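2-C-methyl-D-erythritol 2,4-cyclodiphosphate synthase (Thermus thermophilus, PDB 1IV3) catalyses the conversion of 4-diphosphocytidyl-2-C-methyl-D-erythritol 2-phosphate to 2-C-methyl-D-erythritol 2,4-cyclodiphosphate with release of CMP, a step of the non-mevalonate route to isoprenoids. Local coordinates at residues 136-140 with 141-145. The protein carries 3 engineered substitutions. Residues are numbered along the deposited sequence; the frame is centred on the assembly and turned at random.
Sequences GLAPS and HVQAR
His141 N reaches back to Ala138 O at 3.5 Å, a long and weak but nearly straight hydrogen bond (168° at the hydrogen) that closes a type I beta turn. The turn leads the chain from the loop after strand 127-132 into strand 141-150 of the mixed sheet. One water spans the same two residues, donating to Ala138 O at 3.1 Å and to His141 O at 2.7 Å, and Ala138 O therefore accepts from both the water and the turn amide. His141 CG lies beside its own backbone N (chi1 -68°), which sets the ring obliquely beside the Ser140 carbonyl, with CG 3.6 Å from Ser140 O. Leu137 of a neighbouring subunit packs on His141, while Leu137 of this chain packs on His141 of the other neighbour. Replacing His141 by an alanine would probably leave Leu137 of the first neighbour without the ring it packs on and strip the Ser140 carbonyl of its cover. Asp101, close to Pro139, and Ser134, whose OG hydrogen-bonds Ala138 N, both belong to the substrate-binding site. Further along the strand, Gln143 runs extended beyond CG, and Gln143 CD lies 4.3 Å from Ala138 CB.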
loop_
_atom_site.group_PDB
_atom_site.type_symbol
_atom_site.label_atom_id
_atom_site.label_comp_id
_atom_site.label_asym_id
_atom_site.label_seq_id
_atom_site.Cartn_x
_atom_site.Cartn_y
_atom_site.Cartn_z
ATOM N N GLY A 136 11.419 -10.255 -9.359
ATOM C CA GLY A 136 12.657 -9.639 -9.802
ATOM C C GLY A 136 12.678 -8.136 -9.752
ATOM O O GLY A 136 13.675 -7.502 -10.113
ATOM N N LEU A 137 11.574 -7.547 -9.288
ATOM C CA LEU A 137 11.561 -6.092 -9.134
ATOM C C LEU A 137 12.558 -5.665 -8.059
ATOM O O LEU A 137 13.287 -4.682 -8.213
ATOM C CB LEU A 137 10.138 -5.666 -8.805
ATOM C CG LEU A 137 9.802 -4.177 -8.829
ATOM C CD1 LEU A 137 10.805 -3.393 -9.653
ATOM C CD2 LEU A 137 8.392 -3.984 -9.369
ATOM N N ALA A 138 12.603 -6.411 -6.958
ATOM C CA ALA A 138 13.402 -6.113 -5.779
ATOM C C ALA A 138 13.949 -7.410 -5.202
ATOM O O ALA A 138 13.508 -7.862 -4.150
ATOM C CB ALA A 138 12.575 -5.378 -4.729
ATOM N N PRO A 139 14.886 -8.055 -5.886
ATOM C CA PRO A 139 15.310 -9.410 -5.514
ATOM C C PRO A 139 16.195 -9.467 -4.289
ATOM O O PRO A 139 16.549 -10.525 -3.785
ATOM C CB PRO A 139 16.162 -9.840 -6.726
ATOM C CG PRO A 139 16.756 -8.540 -7.171
ATOM C CD PRO A 139 15.618 -7.548 -7.068
ATOM N N SER A 140 16.591 -8.298 -3.793
ATOM C CA SER A 140 17.463 -8.329 -2.639
ATOM C C SER A 140 16.888 -7.554 -1.460
ATOM O O SER A 140 17.648 -7.133 -0.588
ATOM C CB SER A 140 18.837 -7.780 -3.058
ATOM O OG SER A 140 19.492 -8.727 -3.894
ATOM N N HIS A 141 15.567 -7.369 -1.406
ATOM C CA HIS A 141 14.951 -6.746 -0.237
ATOM C C HIS A 141 13.774 -7.593 0.244
ATOM O O HIS A 141 13.162 -8.329 -0.530
ATOM C CB HIS A 141 14.436 -5.341 -0.514
ATOM C CG HIS A 141 15.485 -4.313 -0.783
ATOM N ND1 HIS A 141 15.725 -3.265 0.067
ATOM C CD2 HIS A 141 16.349 -4.169 -1.825
ATOM C CE1 HIS A 141 16.705 -2.524 -0.434
ATOM N NE2 HIS A 141 17.097 -3.044 -1.571
ATOM N N VAL A 142 13.481 -7.459 1.527
ATOM C CA VAL A 142 12.199 -7.921 2.064
ATOM C C VAL A 142 11.321 -6.679 2.208
ATOM O O VAL A 142 11.828 -5.662 2.721
ATOM C CB VAL A 142 12.348 -8.668 3.386
ATOM C CG1 VAL A 142 13.148 -7.862 4.425
ATOM C CG2 VAL A 142 10.976 -9.041 3.936
ATOM N N GLN A 143 10.069 -6.725 1.749
ATOM C CA GLN A 143 9.220 -5.544 1.903
ATOM C C GLN A 143 7.966 -5.939 2.683
ATOM O O GLN A 143 7.500 -7.072 2.510
ATOM C CB GLN A 143 8.803 -4.960 0.569
ATOM C CG GLN A 143 9.963 -4.650 -0.367
ATOM C CD GLN A 143 9.525 -4.397 -1.803
ATOM O OE1 GLN A 143 9.742 -5.199 -2.716
ATOM N NE2 GLN A 143 8.883 -3.253 -2.016
ATOM N N ALA A 144 7.427 -5.047 3.506
ATOM C CA ALA A 144 6.153 -5.318 4.157
ATOM C C ALA A 144 5.280 -4.081 4.019
ATOM O O ALA A 144 5.817 -2.979 4.142
ATOM C CB ALA A 144 6.305 -5.653 5.637
ATOM N N ARG A 145 3.985 -4.277 3.796
ATOM C CA ARG A 145 3.029 -3.171 3.889
ATOM C C ARG A 145 1.824 -3.674 4.658
ATOM O O ARG A 145 1.399 -4.818 4.434
ATOM C CB ARG A 145 2.642 -2.647 2.503
ATOM C CG ARG A 145 3.863 -2.254 1.669
ATOM C CD ARG A 145 3.445 -1.578 0.360
ATOM N NE ARG A 145 4.641 -0.985 -0.261
ATOM C CZ ARG A 145 5.408 -1.733 -1.047
ATOM N NH1 ARG A 145 5.067 -2.995 -1.267
ATOM N NH2 ARG A 145 6.486 -1.201 -1.602
HETATM O O HOH W 1 13.802 -10.341 -2.259
#